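Single-strand DNA-binding protein (Agrobacterium tumefaciens, PDB 3BTP) binds single-stranded but not double-stranded DNA, whatever its sequence, and mediates nuclear uptake of single-stranded copies of the transferred DNA during plant transformation. Local coordinates at residues I236-Y241 / F274-A279; D448-V453 / G489-T494; V480-R485 / T496-Y501. All coordinates share one frame; numbering follows the deposited sequence.

In the fold
Interaction 3 lies within a closed antiparallel barrel and interaction 2 at a loop and a short strand beside it; they touch, their centres about 11 Å apart: Ala452 pairs with Ala483, and Thr494 reaches Asp484. Interaction 1 lies far off, its centre about 45 Å from that of interaction 3 and about 52 Å from that of interaction 2, across the chain's centre from the latter. Interaction 3 is buried and mixes strand pairing, a carboxylate held by hydroxyls and valine-isoleucine packing. Interaction 2, only partly buried, sets an arginine against loop backbone. Interaction 1, also partly buried, has no hydrogen bond between its segments; aromatic rings join a hairpin turn to the loop leaving an edge strand.

Interaction 1. Residues I236-Y241 / F274-A279; sequences IQTEKY and FSYRFA
Tyr276, just beyond strand 272-275, meets both Thr238 and Tyr241. Its CB lies over one face of the Tyr241 ring, 3.9 Å from the ring centroid, in a CH-pi contact; the CB of Lys240 covers the opposite face. The two tyrosine rings are nearly parallel, with 13° between their planes, but are offset so strongly that little of one covers the other, and the closest ring atoms are the two CD2 carbons, Tyr241 CD2 and Tyr276 CD2, at 3.6 Å. The far end of Tyr276 meets Thr238 tip to tip, Thr238 CG2 lying 3.5 Å from Tyr276 CE1, while Thr238 OG1 is hydrogen-bonded to Gly242 O.

Arg277 has its CB directed away from the hairpin; its NH1 forms a salt bridge with Asp281, and its carbonyl O merely touches Tyr241 CB, at 3.8 Å. Phe278 points back again. Its CG sits between the backbone N and the carbonyl carbon (chi1 51°), and CD2 comes to the edge of the Tyr241 ring, 3.4 Å from Tyr241 CD1, the planes inclined at 38°. Tyr241 is thus shared by Tyr276 and Phe278 in an aromatic cluster, which fastens the turn of the 235-245 beta hairpin to the loop leaving edge strand 272-275 of a four-stranded antiparallel sheet.

Interaction 2. Residues D448-V453 / G489-T494; sequences DRQAAV and GQRTGT
Arg491 extends from its short strand across the segment 448-453, touching Asp448, Gln450 and Ala452 in turn. At its root, CB and CG pass the carboxylate of Asp448; CG, anti to the carbonyl carbon (chi1 -62°), is 4.0 Å from Asp448 OD1. The carboxylate and guanidinium planes are only 12° apart, yet the charged groups do not meet, Asp448 OD2 staying 5.3 Å from Arg491 NE. The chain bends at chi2 and chi3, and NE is hydrogen-bonded to the carbonyl O of Phe447, the residue just before Asp448.

At the tip the two terminal nitrogens part company. NH1 rests against Ala452, 3.7 Å from its CA, and forms a salt bridge with Asp511 of helix 510-515. Gln450 O lies at the guanidinium edge, modelled only 2.3 Å from Arg491 NH2; the hydrogen bond is bent and its length doubtful. Asp448 O is 3.2 Å from the same NH2, but at an angle too poor for a bond. Gln450 CG packs against NH2 at 3.5 Å.

Beyond this, the Gln450 side chain runs past Arg491 in the opposite direction, the amide and guanidinium planes 21° apart, and its NE2 makes a weak hydrogen bond of 3.1 Å to Gly493 O. Gly493 has a positive phi and stands where the chain turns a corner into strand 494-497, so Gln450 separately ties the loop to that corner. The guanidinium itself links the loop to helix 510-515: a buried arginine of strand 491-492, bonded through NE to Phe447 and paired through NH1 with Asp511, holds the loop that leads into strand 453-456 of the closed antiparallel barrel.

Interaction 3. Residues V480-R485 / T496-Y501; sequences VLIADR and TNVVEY
Ile482 and Thr496 form an antiparallel hydrogen-bonded pair, with Ile482 N to Thr496 O at 2.8 Å and Thr496 N to Ile482 O at 2.9 Å. Leu481 and Asn497 are the neighbouring non-hydrogen-bonded pair, their side chains on the other face of the sheet, and CA-H...O contacts supplement the ladder. A further backbone bond, Val498 N to Val480 O at 2.9 Å, carries the pairing to Val498, right after the N-cap residue.

The polar side-chain bonds converge on Asp484. Tyr501 OH donates to Asp484 OD1 at 2.7 Å, on the anti lone pair, and Thr496 OG1 donates to Asp484 OD2 at 2.6 Å, from the syn side and 21° out of the carboxylate plane. Thr494 OG1 also bonds OD2, while Arg405 NE bonds Thr496 OG1. This buried carboxylate is thus gripped by three hydroxyls, which would help it to remain ionised. A water accepts from Arg485 N and donates to Tyr501 OH, tying the tyrosine to the strand a second time.

Apolar contacts fill the side occupied by Ile482. Its CD1 presses on Val498 CG1 at 3.3 Å, a close approach for two carbons, the two side chains crossing at about a right angle; Ile482 CB lies 3.7 Å from Tyr501 CE1, and Val480 CB 3.6 Å from Val498 CG2.

The last group is the helix start. Asn497 CG is anti to the backbone N (chi1 -176°), and OD1 accepts from Val499 N, the donor standing above the carbonyl plane. Asn497 closes the strand and, with this capping bond, is the N-cap of the helix: a strand-to-helix junction in which the helix packs on the adjacent strand of the antiparallel barrel through Val498 and Tyr501.

Interaction 1. Residues I236-Y241 / F274-A279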
loop_
_atom_site.group_PDB
_atom_site.type_symbol
_atom_site.label_atom_id
_atom_site.label_comp_id
_atom_site.label_asym_id
_atom_site.label_seq_id
_atom_site.Cartn_x
_atom_site.Cartn_y
_atom_site.Cartn_z
ATOM N N ILE A 236 -22.181 0.341 8.976
ATOM C CA ILE A 236 -22.545 -0.548 10.052
ATOM C C ILE A 236 -22.662 0.353 11.275
ATOM O O ILE A 236 -21.872 1.258 11.435
ATOM C CB ILE A 236 -21.494 -1.662 10.292
ATOM C CG1 ILE A 236 -21.509 -2.676 9.153
ATOM C CG2 ILE A 236 -21.772 -2.387 11.599
ATOM C CD1 ILE A 236 -22.937 -2.982 8.550
ATOM N N GLN A 237 -23.668 0.103 12.099
ATOM C CA GLN A 237 -23.895 0.799 13.357
ATOM C C GLN A 237 -23.342 -0.022 14.508
ATOM O O GLN A 237 -23.663 -1.208 14.674
ATOM C CB GLN A 237 -25.423 0.981 13.547
ATOM C CG GLN A 237 -25.866 1.811 14.773
ATOM C CD GLN A 237 -25.466 3.225 14.638
ATOM O OE1 GLN A 237 -25.936 3.898 13.745
ATOM N NE2 GLN A 237 -24.545 3.691 15.494
ATOM N N THR A 238 -22.462 0.596 15.277
ATOM C CA THR A 238 -22.109 0.018 16.541
ATOM C C THR A 238 -23.097 0.549 17.619
ATOM O O THR A 238 -23.681 1.663 17.510
ATOM C CB THR A 238 -20.574 0.265 17.002
ATOM O OG1 THR A 238 -20.364 1.644 17.284
ATOM C CG2 THR A 238 -19.533 -0.206 16.008
ATOM N N GLU A 239 -23.231 -0.223 18.689
ATOM C CA GLU A 239 -24.065 0.230 19.801
ATOM C C GLU A 239 -23.563 1.491 20.495
ATOM O O GLU A 239 -24.374 2.371 20.806
ATOM C CB GLU A 239 -24.271 -0.854 20.847
ATOM C CG GLU A 239 -24.822 -0.239 22.097
ATOM C CD GLU A 239 -25.364 -1.226 23.061
ATOM O OE1 GLU A 239 -25.829 -2.314 22.611
ATOM O OE2 GLU A 239 -25.327 -0.896 24.277
ATOM N N LYS A 240 -22.253 1.549 20.756
ATOM C CA LYS A 240 -21.629 2.586 21.584
ATOM C C LYS A 240 -20.657 3.484 20.831
ATOM O O LYS A 240 -20.335 4.543 21.358
ATOM C CB LYS A 240 -20.865 1.942 22.768
ATOM C CG LYS A 240 -21.768 1.158 23.743
ATOM C CD LYS A 240 -21.060 -0.007 24.527
ATOM C CE LYS A 240 -20.607 -1.164 23.578
ATOM N NZ LYS A 240 -21.204 -2.496 23.925
ATOM N N TYR A 241 -20.184 3.083 19.631
ATOM C CA TYR A 241 -19.016 3.716 19.034
ATOM C C TYR A 241 -19.208 4.530 17.789
ATOM O O TYR A 241 -18.222 5.060 17.236
ATOM C CB TYR A 241 -17.898 2.703 18.827
ATOM C CG TYR A 241 -17.620 1.934 20.086
ATOM C CD1 TYR A 241 -17.079 2.582 21.206
ATOM C CD2 TYR A 241 -17.940 0.582 20.181
ATOM C CE1 TYR A 241 -16.830 1.879 22.382
ATOM C CE2 TYR A 241 -17.680 -0.130 21.339
ATOM C CZ TYR A 241 -17.121 0.531 22.423
ATOM O OH TYR A 241 -16.875 -0.148 23.566
ATOM N N PHE A 274 -8.370 -6.041 20.650
ATOM C CA PHE A 274 -9.155 -5.305 19.688
ATOM C C PHE A 274 -9.665 -4.081 20.319
ATOM O O PHE A 274 -9.977 -4.084 21.466
ATOM C CB PHE A 274 -10.350 -6.092 19.271
ATOM C CG PHE A 274 -10.066 -7.116 18.236
ATOM C CD1 PHE A 274 -9.632 -6.744 16.975
ATOM C CD2 PHE A 274 -10.314 -8.460 18.496
ATOM C CE1 PHE A 274 -9.431 -7.695 16.003
ATOM C CE2 PHE A 274 -10.118 -9.396 17.532
ATOM C CZ PHE A 274 -9.663 -9.035 16.291
ATOM N N SER A 275 -9.796 -3.039 19.526
ATOM C CA SER A 275 -10.210 -1.750 20.014
ATOM C C SER A 275 -11.061 -0.980 18.971
ATOM O O SER A 275 -10.848 -1.087 17.748
ATOM C CB SER A 275 -8.950 -0.978 20.351
ATOM O OG SER A 275 -9.219 -0.105 21.422
ATOM N N TYR A 276 -12.044 -0.228 19.491
ATOM C CA TYR A 276 -12.793 0.809 18.744
ATOM C C TYR A 276 -12.404 2.226 19.231
ATOM O O TYR A 276 -12.297 2.430 20.406
ATOM C CB TYR A 276 -14.265 0.648 18.992
ATOM C CG TYR A 276 -14.997 -0.321 18.140
ATOM C CD1 TYR A 276 -15.318 0.006 16.810
ATOM C CD2 TYR A 276 -15.444 -1.556 18.669
ATOM C CE1 TYR A 276 -16.053 -0.885 15.989
ATOM C CE2 TYR A 276 -16.189 -2.446 17.859
ATOM C CZ TYR A 276 -16.469 -2.098 16.526
ATOM O OH TYR A 276 -17.173 -2.965 15.705
ATOM N N ARG A 277 -12.195 3.174 18.319
ATOM C CA ARG A 277 -12.173 4.587 18.616
ATOM C C ARG A 277 -13.611 5.088 18.806
ATOM O O ARG A 277 -14.581 4.469 18.317
ATOM C CB ARG A 277 -11.464 5.376 17.479
ATOM C CG ARG A 277 -9.903 5.509 17.577
ATOM C CD ARG A 277 -9.260 6.651 16.664
ATOM N NE ARG A 277 -8.996 7.996 17.298
ATOM C CZ ARG A 277 -9.068 8.144 18.592
ATOM N NH1 ARG A 277 -9.315 7.063 19.285
ATOM N NH2 ARG A 277 -8.825 9.284 19.197
ATOM N N PHE A 278 -13.766 6.197 19.534
ATOM C CA PHE A 278 -15.025 6.985 19.497
ATOM C C PHE A 278 -14.725 8.476 19.660
ATOM O O PHE A 278 -13.698 8.833 20.251
ATOM C CB PHE A 278 -16.140 6.483 20.477
ATOM C CG PHE A 278 -15.681 6.295 21.916
ATOM C CD1 PHE A 278 -15.918 7.292 22.884
ATOM C CD2 PHE A 278 -15.019 5.121 22.304
ATOM C CE1 PHE A 278 -15.479 7.143 24.197
ATOM C CE2 PHE A 278 -14.584 4.939 23.627
ATOM C CZ PHE A 278 -14.815 5.971 24.576
ATOM N N ALA A 279 -15.585 9.323 19.074
ATOM C CA ALA A 279 -15.544 10.793 19.278
ATOM C C ALA A 279 -15.413 11.089 20.748
ATOM O O ALA A 279 -16.259 10.632 21.560
ATOM C CB ALA A 279 -16.815 11.476 18.726
#

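Interaction 2. Residues D448-V453 / G489-T494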
loop_
_atom_site.group_PDB
_atom_site.type_symbol
_atom_site.label_atom_id
_atom_site.label_comp_id
_atom_site.label_asym_id
_atom_site.label_seq_id
_atom_site.Cartn_x
_atom_site.Cartn_y
_atom_site.Cartn_z
ATOM N N ASP A 448 18.064 13.440 -22.148
ATOM C CA ASP A 448 16.978 13.549 -23.109
ATOM C C ASP A 448 15.957 12.444 -23.121
ATOM O O ASP A 448 14.801 12.657 -23.500
ATOM C CB ASP A 448 17.510 13.848 -24.511
ATOM C CG ASP A 448 17.328 15.306 -24.857
ATOM O OD1 ASP A 448 18.178 16.146 -24.408
ATOM O OD2 ASP A 448 16.283 15.616 -25.501
ATOM N N ARG A 449 16.362 11.270 -22.653
ATOM C CA ARG A 449 15.432 10.151 -22.641
ATOM C C ARG A 449 14.309 10.272 -21.575
ATOM O O ARG A 449 13.176 9.864 -21.812
ATOM C CB ARG A 449 16.181 8.841 -22.488
ATOM C CG ARG A 449 15.340 7.621 -22.993
ATOM C CD ARG A 449 15.864 6.282 -22.382
ATOM N NE ARG A 449 17.085 5.779 -23.032
ATOM C CZ ARG A 449 18.340 5.972 -22.605
ATOM N NH1 ARG A 449 18.606 6.687 -21.504
ATOM N NH2 ARG A 449 19.349 5.432 -23.301
ATOM N N GLN A 450 14.629 10.836 -20.428
ATOM C CA GLN A 450 13.707 10.846 -19.316
ATOM C C GLN A 450 12.351 11.580 -19.603
ATOM O O GLN A 450 12.279 12.485 -20.399
ATOM C CB GLN A 450 14.454 11.298 -18.062
ATOM C CG GLN A 450 14.582 12.727 -17.894
ATOM C CD GLN A 450 15.757 13.062 -17.050
ATOM O OE1 GLN A 450 16.659 12.242 -16.909
ATOM N NE2 GLN A 450 15.793 14.278 -16.504
ATOM N N ALA A 451 11.249 11.092 -19.062
ATOM C CA ALA A 451 9.988 11.827 -19.195
ATOM C C ALA A 451 10.105 13.348 -18.808
ATOM O O ALA A 451 10.868 13.738 -17.894
ATOM C CB ALA A 451 8.944 11.162 -18.375
ATOM N N ALA A 452 9.339 14.188 -19.506
ATOM C CA ALA A 452 9.372 15.641 -19.276
ATOM C C ALA A 452 8.703 16.091 -17.957
ATOM O O ALA A 452 9.036 17.084 -17.398
ATOM C CB ALA A 452 8.735 16.369 -20.480
ATOM N N VAL A 453 7.777 15.285 -17.465
ATOM C CA VAL A 453 7.040 15.563 -16.249
ATOM C C VAL A 453 6.958 14.232 -15.554
ATOM O O VAL A 453 6.790 13.195 -16.201
ATOM C CB VAL A 453 5.628 16.014 -16.549
ATOM C CG1 VAL A 453 4.819 16.235 -15.233
ATOM C CG2 VAL A 453 5.610 17.230 -17.470
ATOM N N GLY A 489 18.769 25.399 -23.383
ATOM C CA GLY A 489 17.639 24.556 -23.802
ATOM C C GLY A 489 17.936 23.063 -23.583
ATOM O O GLY A 489 17.154 22.187 -24.002
ATOM N N GLN A 490 19.040 22.723 -22.914
ATOM C CA GLN A 490 19.265 21.289 -22.784
ATOM C C GLN A 490 18.930 20.712 -21.438
ATOM O O GLN A 490 19.147 21.377 -20.413
ATOM C CB GLN A 490 20.665 20.864 -23.165
ATOM C CG GLN A 490 21.769 21.533 -22.387
ATOM C CD GLN A 490 22.914 21.866 -23.297
ATOM O OE1 GLN A 490 22.692 22.062 -24.519
ATOM N NE2 GLN A 490 24.149 21.910 -22.744
ATOM N N ARG A 491 18.443 19.454 -21.466
ATOM C CA ARG A 491 18.087 18.709 -20.265
ATOM C C ARG A 491 19.298 18.544 -19.382
ATOM O O ARG A 491 20.365 18.248 -19.882
ATOM C CB ARG A 491 17.376 17.406 -20.622
ATOM C CG ARG A 491 16.104 17.720 -21.338
ATOM C CD ARG A 491 14.777 17.631 -20.545
ATOM N NE ARG A 491 14.539 16.245 -20.548
ATOM C CZ ARG A 491 13.513 15.576 -20.995
ATOM N NH1 ARG A 491 12.396 16.122 -21.428
ATOM N NH2 ARG A 491 13.676 14.276 -20.946
ATOM N N THR A 492 19.146 18.894 -18.095
ATOM C CA THR A 492 20.191 18.753 -17.094
ATOM C C THR A 492 20.084 17.348 -16.417
ATOM O O THR A 492 20.990 16.863 -15.750
ATOM C CB THR A 492 20.138 19.941 -16.024
ATOM O OG1 THR A 492 18.971 19.881 -15.211
ATOM C CG2 THR A 492 20.129 21.359 -16.696
ATOM N N GLY A 493 18.947 16.690 -16.568
ATOM C CA GLY A 493 18.778 15.460 -15.816
ATOM C C GLY A 493 18.017 15.679 -14.519
ATOM O O GLY A 493 17.506 14.708 -13.953
ATOM N N THR A 494 17.927 16.934 -14.029
ATOM C CA THR A 494 17.191 17.102 -12.786
ATOM C C THR A 494 15.691 17.251 -13.043
ATOM O O THR A 494 15.261 17.499 -14.166
ATOM C CB THR A 494 17.797 18.234 -11.897
ATOM O OG1 THR A 494 17.584 19.497 -12.513
ATOM C CG2 THR A 494 19.326 18.021 -11.654
#

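Interaction 3. Residues V480-R485 / T496-Y501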
loop_
_atom_site.group_PDB
_atom_site.type_symbol
_atom_site.label_atom_id
_atom_site.label_comp_id
_atom_site.label_asym_id
_atom_site.label_seq_id
_atom_site.Cartn_x
_atom_site.Cartn_y
_atom_site.Cartn_z
ATOM N N VAL A 480 3.809 17.676 -8.865
ATOM C CA VAL A 480 4.273 17.745 -10.230
ATOM C C VAL A 480 5.714 18.248 -10.340
ATOM O O VAL A 480 6.054 19.243 -9.786
ATOM C CB VAL A 480 3.305 18.610 -11.048
ATOM C CG1 VAL A 480 3.776 18.757 -12.500
ATOM C CG2 VAL A 480 1.892 17.995 -11.000
ATOM N N LEU A 481 6.557 17.487 -11.029
ATOM C CA LEU A 481 7.990 17.746 -11.194
ATOM C C LEU A 481 8.284 17.783 -12.692
ATOM O O LEU A 481 7.797 16.970 -13.466
ATOM C CB LEU A 481 8.844 16.612 -10.557
ATOM C CG LEU A 481 8.765 16.422 -9.019
ATOM C CD1 LEU A 481 8.636 14.975 -8.668
ATOM C CD2 LEU A 481 10.004 16.962 -8.401
ATOM N N ILE A 482 9.162 18.710 -13.043
ATOM C CA ILE A 482 9.441 19.112 -14.398
ATOM C C ILE A 482 10.885 18.762 -14.695
ATOM O O ILE A 482 11.786 19.040 -13.866
ATOM C CB ILE A 482 9.175 20.628 -14.589
ATOM C CG1 ILE A 482 7.817 21.042 -13.956
ATOM C CG2 ILE A 482 9.233 21.011 -16.125
ATOM C CD1 ILE A 482 6.584 20.462 -14.727
ATOM N N ALA A 483 11.111 18.121 -15.841
ATOM C CA ALA A 483 12.489 17.861 -16.294
ATOM C C ALA A 483 13.122 19.163 -16.699
ATOM O O ALA A 483 12.729 19.735 -17.706
ATOM C CB ALA A 483 12.550 16.854 -17.486
ATOM N N ASP A 484 14.113 19.591 -15.931
ATOM C CA ASP A 484 14.771 20.851 -16.151
ATOM C C ASP A 484 15.649 20.888 -17.403
ATOM O O ASP A 484 16.087 19.858 -17.923
ATOM C CB ASP A 484 15.613 21.240 -14.903
ATOM C CG ASP A 484 14.784 21.250 -13.622
ATOM O OD1 ASP A 484 13.615 21.713 -13.636
ATOM O OD2 ASP A 484 15.281 20.759 -12.605
ATOM N N ARG A 485 15.917 22.116 -17.838
ATOM C CA ARG A 485 16.702 22.409 -18.991
ATOM C C ARG A 485 17.609 23.557 -18.590
ATOM O O ARG A 485 17.196 24.422 -17.823
ATOM C CB ARG A 485 15.795 22.778 -20.184
ATOM C CG ARG A 485 15.365 21.615 -20.906
ATOM C CD ARG A 485 14.610 21.963 -22.060
ATOM N NE ARG A 485 13.826 20.847 -22.570
ATOM C CZ ARG A 485 14.202 19.941 -23.489
ATOM N NH1 ARG A 485 15.396 19.937 -24.049
ATOM N NH2 ARG A 485 13.351 19.002 -23.837
ATOM N N THR A 496 12.459 19.340 -11.054
ATOM C CA THR A 496 12.231 20.370 -10.071
ATOM C C THR A 496 10.718 20.558 -9.993
ATOM O O THR A 496 10.054 20.477 -11.012
ATOM C CB THR A 496 12.990 21.689 -10.408
ATOM O OG1 THR A 496 14.382 21.449 -10.310
ATOM C CG2 THR A 496 12.713 22.808 -9.372
ATOM N N ASN A 497 10.202 20.756 -8.776
ATOM C CA ASN A 497 8.732 20.948 -8.469
ATOM C C ASN A 497 8.179 22.138 -9.288
ATOM O O ASN A 497 8.872 23.148 -9.422
ATOM C CB ASN A 497 8.753 21.283 -6.971
ATOM C CG ASN A 497 7.405 21.454 -6.284
ATOM O OD1 ASN A 497 6.294 21.497 -6.866
ATOM N ND2 ASN A 497 7.516 21.603 -4.953
ATOM N N VAL A 498 6.945 22.043 -9.818
ATOM C CA VAL A 498 6.318 23.203 -10.481
ATOM C C VAL A 498 6.267 24.478 -9.616
ATOM O O VAL A 498 6.433 25.572 -10.163
ATOM C CB VAL A 498 4.910 22.937 -11.175
ATOM C CG1 VAL A 498 5.063 22.464 -12.601
ATOM C CG2 VAL A 498 4.048 22.032 -10.428
ATOM N N VAL A 499 6.110 24.350 -8.296
ATOM C CA VAL A 499 6.020 25.486 -7.355
ATOM C C VAL A 499 7.256 26.354 -7.359
ATOM O O VAL A 499 7.184 27.608 -7.198
ATOM C CB VAL A 499 5.719 25.026 -5.873
ATOM C CG1 VAL A 499 5.775 26.194 -4.910
ATOM C CG2 VAL A 499 4.308 24.368 -5.772
ATOM N N GLU A 500 8.401 25.708 -7.552
ATOM C CA GLU A 500 9.603 26.464 -7.768
ATOM C C GLU A 500 9.583 27.207 -9.100
ATOM O O GLU A 500 10.173 28.265 -9.202
ATOM C CB GLU A 500 10.857 25.578 -7.651
ATOM C CG GLU A 500 11.220 25.274 -6.244
ATOM C CD GLU A 500 11.690 26.548 -5.537
ATOM O OE1 GLU A 500 12.839 26.992 -5.854
ATOM O OE2 GLU A 500 10.899 27.112 -4.715
ATOM N N TYR A 501 8.936 26.647 -10.132
ATOM C CA TYR A 501 8.882 27.346 -11.431
ATOM C C TYR A 501 8.092 28.684 -11.295
ATOM O O TYR A 501 8.507 29.714 -11.815
ATOM C CB TYR A 501 8.297 26.475 -12.547
ATOM C CG TYR A 501 9.321 25.614 -13.255
ATOM C CD1 TYR A 501 9.843 24.480 -12.648
ATOM C CD2 TYR A 501 9.790 25.964 -14.520
ATOM C CE1 TYR A 501 10.774 23.693 -13.283
ATOM C CE2 TYR A 501 10.781 25.186 -15.205
ATOM C CZ TYR A 501 11.246 24.043 -14.571
ATOM O OH TYR A 501 12.146 23.251 -15.225
HETATM O O HOH W 1 13.864 24.112 -16.894
#